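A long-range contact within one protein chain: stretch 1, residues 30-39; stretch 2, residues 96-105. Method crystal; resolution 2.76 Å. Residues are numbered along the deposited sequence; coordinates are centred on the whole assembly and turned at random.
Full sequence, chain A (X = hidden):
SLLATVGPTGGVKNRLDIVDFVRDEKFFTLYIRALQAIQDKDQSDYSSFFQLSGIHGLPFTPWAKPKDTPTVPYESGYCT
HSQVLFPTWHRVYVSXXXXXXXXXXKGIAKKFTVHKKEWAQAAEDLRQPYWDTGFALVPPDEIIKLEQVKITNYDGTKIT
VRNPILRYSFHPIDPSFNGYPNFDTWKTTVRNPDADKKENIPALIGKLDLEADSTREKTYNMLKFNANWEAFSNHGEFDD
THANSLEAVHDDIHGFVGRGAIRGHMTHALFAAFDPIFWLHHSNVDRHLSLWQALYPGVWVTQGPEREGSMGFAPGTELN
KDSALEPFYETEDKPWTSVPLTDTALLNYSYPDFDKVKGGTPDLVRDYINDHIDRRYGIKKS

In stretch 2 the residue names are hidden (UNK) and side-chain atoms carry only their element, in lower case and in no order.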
# COMPACT_ATOMS: atom_id res chain seq x y z
N LEU A 30 11.57 13.35 5.90
CA LEU A 30 12.13 12.57 4.80
C LEU A 30 11.03 12.04 3.89
O LEU A 30 11.21 11.94 2.68
CB LEU A 30 12.97 11.41 5.34
CG LEU A 30 14.34 11.77 5.92
CD1 LEU A 30 15.07 10.52 6.38
CD2 LEU A 30 15.16 12.53 4.89
N TYR A 31 9.88 11.72 4.48
CA TYR A 31 8.76 11.18 3.72
C TYR A 31 8.12 12.25 2.85
O TYR A 31 7.80 12.01 1.69
CB TYR A 31 7.72 10.57 4.67
CG TYR A 31 6.67 9.73 3.97
CD1 TYR A 31 6.94 8.43 3.58
CD2 TYR A 31 5.41 10.25 3.70
CE1 TYR A 31 5.99 7.66 2.94
CE2 TYR A 31 4.45 9.50 3.06
CZ TYR A 31 4.75 8.20 2.68
OH TYR A 31 3.79 7.44 2.04
N ILE A 32 7.95 13.44 3.41
CA ILE A 32 7.36 14.56 2.68
C ILE A 32 8.27 15.02 1.54
O ILE A 32 7.80 15.41 0.47
CB ILE A 32 7.07 15.76 3.61
CG1 ILE A 32 6.12 15.34 4.73
CG2 ILE A 32 6.49 16.92 2.81
CD1 ILE A 32 4.77 14.87 4.26
N ARG A 33 9.58 14.99 1.79
CA ARG A 33 10.55 15.38 0.77
C ARG A 33 10.64 14.33 -0.33
O ARG A 33 10.59 14.66 -1.52
CB ARG A 33 11.93 15.59 1.40
CG ARG A 33 12.02 16.80 2.31
CD ARG A 33 11.69 18.09 1.57
NE ARG A 33 12.16 19.27 2.28
CZ ARG A 33 11.94 20.52 1.89
NH1 ARG A 33 11.24 20.76 0.78
NH2 ARG A 33 12.41 21.54 2.60
N ALA A 34 10.78 13.07 0.06
CA ALA A 34 10.96 11.98 -0.90
C ALA A 34 9.71 11.75 -1.73
O ALA A 34 9.79 11.44 -2.92
CB ALA A 34 11.37 10.71 -0.18
N LEU A 35 8.55 11.89 -1.10
CA LEU A 35 7.28 11.70 -1.79
C LEU A 35 7.05 12.79 -2.83
O LEU A 35 6.57 12.53 -3.93
CB LEU A 35 6.13 11.66 -0.78
CG LEU A 35 4.74 11.40 -1.36
CD1 LEU A 35 4.73 10.11 -2.16
CD2 LEU A 35 3.71 11.35 -0.24
N GLN A 36 7.40 14.02 -2.47
CA GLN A 36 7.32 15.13 -3.41
C GLN A 36 8.34 14.94 -4.53
O GLN A 36 8.09 15.29 -5.68
CB GLN A 36 7.56 16.46 -2.69
CG GLN A 36 7.43 17.69 -3.58
CD GLN A 36 5.99 17.99 -3.96
OE1 GLN A 36 5.13 18.17 -3.09
NE2 GLN A 36 5.72 18.04 -5.26
N ALA A 37 9.48 14.35 -4.18
CA ALA A 37 10.56 14.14 -5.14
C ALA A 37 10.16 13.17 -6.24
O ALA A 37 10.44 13.40 -7.42
CB ALA A 37 11.80 13.64 -4.42
N ILE A 38 9.51 12.07 -5.87
CA ILE A 38 9.12 11.05 -6.83
C ILE A 38 7.84 11.45 -7.58
O ILE A 38 7.57 10.95 -8.67
CB ILE A 38 8.91 9.68 -6.16
CG1 ILE A 38 7.77 9.75 -5.14
CG2 ILE A 38 10.19 9.22 -5.49
CD1 ILE A 38 7.48 8.42 -4.47
N GLN A 39 7.07 12.35 -6.99
CA GLN A 39 5.88 12.88 -7.65
C GLN A 39 6.27 13.89 -8.72
O GLN A 39 5.56 14.08 -9.71
CB GLN A 39 4.93 13.53 -6.64
CG GLN A 39 4.20 12.55 -5.74
CD GLN A 39 3.18 13.23 -4.84
OE1 GLN A 39 3.08 14.46 -4.82
NE2 GLN A 39 2.42 12.44 -4.10
N UNK A 96 8.45 -2.57 -3.61
CA UNK A 96 9.12 -1.81 -4.66
C UNK A 96 8.92 -0.32 -4.41
O UNK A 96 9.82 0.49 -4.62
c UNK A 96 7.14 -1.84 -6.22
c UNK A 96 8.62 -2.18 -6.06
c UNK A 96 10.94 -1.76 -7.04
c UNK A 96 9.45 -1.46 -7.13
N UNK A 97 7.72 0.04 -3.96
CA UNK A 97 7.40 1.43 -3.63
C UNK A 97 8.26 1.92 -2.48
O UNK A 97 8.90 2.96 -2.57
c UNK A 97 5.92 1.58 -3.28
c UNK A 97 5.16 3.84 -4.08
c UNK A 97 5.45 3.52 -1.74
o UNK A 97 4.33 6.93 -2.33
c UNK A 97 5.06 4.82 -1.51
c UNK A 97 4.72 5.63 -2.57
c UNK A 97 4.77 5.15 -3.86
c UNK A 97 5.50 3.00 -3.03
N UNK A 98 8.25 1.16 -1.39
CA UNK A 98 9.06 1.47 -0.22
C UNK A 98 10.54 1.55 -0.58
O UNK A 98 11.27 2.40 -0.06
c UNK A 98 9.45 -0.46 3.15
o UNK A 98 9.17 -0.16 4.33
o UNK A 98 9.60 -1.64 2.77
c UNK A 98 8.85 0.41 0.87
c UNK A 98 9.62 0.66 2.15
N UNK A 99 10.97 0.67 -1.48
CA UNK A 99 12.35 0.66 -1.96
C UNK A 99 12.68 1.95 -2.70
O UNK A 99 13.60 2.68 -2.31
c UNK A 99 14.02 -1.63 -4.65
c UNK A 99 13.91 -0.53 -3.61
c UNK A 99 12.58 -0.54 -2.89
n UNK A 99 14.76 -1.37 -5.72
o UNK A 99 13.42 -2.70 -4.50
N UNK A 100 11.92 2.24 -3.75
CA UNK A 100 12.12 3.45 -4.54
C UNK A 100 11.97 4.70 -3.69
O UNK A 100 12.70 5.68 -3.87
c UNK A 100 12.83 2.40 -7.26
c UNK A 100 11.22 4.86 -6.41
c UNK A 100 11.42 2.38 -6.71
c UNK A 100 11.14 3.51 -5.72
N UNK A 101 11.01 4.67 -2.77
CA UNK A 101 10.74 5.82 -1.92
C UNK A 101 11.89 6.11 -0.97
O UNK A 101 12.17 7.27 -0.65
c UNK A 101 8.93 6.83 -0.36
c UNK A 101 9.45 5.60 -1.12
c UNK A 101 8.71 7.99 -1.31
c UNK A 101 7.65 6.48 0.38
N UNK A 102 12.57 5.06 -0.52
CA UNK A 102 13.74 5.22 0.34
C UNK A 102 14.90 5.80 -0.45
O UNK A 102 15.63 6.67 0.04
o UNK A 102 16.18 1.87 1.36
c UNK A 102 16.00 2.70 2.25
c UNK A 102 14.15 3.89 0.97
c UNK A 102 15.31 4.03 1.95
n UNK A 102 16.39 2.51 3.50
N UNK A 103 15.08 5.30 -1.67
CA UNK A 103 16.17 5.73 -2.54
C UNK A 103 16.14 7.24 -2.73
O UNK A 103 17.18 7.90 -2.75
c UNK A 103 16.10 5.02 -3.89
o UNK A 103 16.24 4.21 -6.62
c UNK A 103 17.31 4.31 -5.99
o UNK A 103 18.36 3.72 -6.34
c UNK A 103 17.35 5.18 -4.74
N UNK A 104 14.94 7.79 -2.87
CA UNK A 104 14.77 9.23 -2.98
C UNK A 104 15.10 9.90 -1.65
O UNK A 104 15.63 11.01 -1.61
c UNK A 104 13.35 9.57 -3.41
N UNK A 105 14.78 9.21 -0.55
CA UNK A 105 15.00 9.74 0.78
C UNK A 105 16.49 9.80 1.13
O UNK A 105 16.91 10.58 1.98
c UNK A 105 14.25 8.91 1.81

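Position 96 has four side-chain carbons, forked at the first, with one arm two carbons long. It lies out of reach of stretch 1. The branching identifies Ile 96.

Position 97 has one carbon leading to a six-carbon ring that bears one oxygen. The ring end comes near Leu 35 and Ile 38. This is Tyr 97. Its OH is 3.2 Å from CD1 of Leu 35, which lies at the ring edge, near the ring plane.

Position 98 has three carbons, the third carrying two oxygens. It does not reach stretch 1. The atoms fit Glu 98, whose carboxylate oxygens are hydrogen-bonded elsewhere in the structure.

Position 99 has three carbons, the third carrying one oxygen and one nitrogen. It is out of reach of stretch 1. The amide means Gln 99.

Position 100 has four carbons, forked at the first, with one longer arm. Its end leads away from stretch 1. It is Ile 100.

Position 101 has four carbons, forked at the second. The fork enters a hollow formed by Tyr 31, Ala 34, Leu 35 and Ile 38. A fork at the second carbon means Leu 101. CD1 of Leu 101 is 3.4 Å from CD1 of Ile 38 and 4.0 Å from CB of Ala 34. CD2 of Leu 101 is 3.3 Å from CE1 of Tyr 31.

Position 102 has three carbons, the third with one oxygen and one nitrogen. Its CA-to-CB bond points away from stretch 1. This is Gln 102.

Position 103 has three carbons, the third with two oxygens. It is exposed and makes no contact with stretch 1. It is Glu 103.

Position 104 has a single carbon, directed toward stretch 1. This CB is 3.8 Å from CG2 of Ile 38 and 4.0 Å from CB of Ala 34. It is Ala 104.

Position 105 has one carbon, its CB 3.9 Å from CB of Ala 34. It is Ala 105.

The two helices cross at 105°, with axes 8.3 Å apart at closest approach. Small alanines at 34, 104 and 105 keep the side chains short where the backbones come close. There CB of Ala 34 lies 3.6 Å from the backbone O of Leu 101. Leu 101 acts as a knob in the hole on stretch 1. No hydrogen bond links the stretches; the contact is chiefly apolar packing, burying 456 Å² in total.

Stretch 2 (96-105) IYEQILQEAA
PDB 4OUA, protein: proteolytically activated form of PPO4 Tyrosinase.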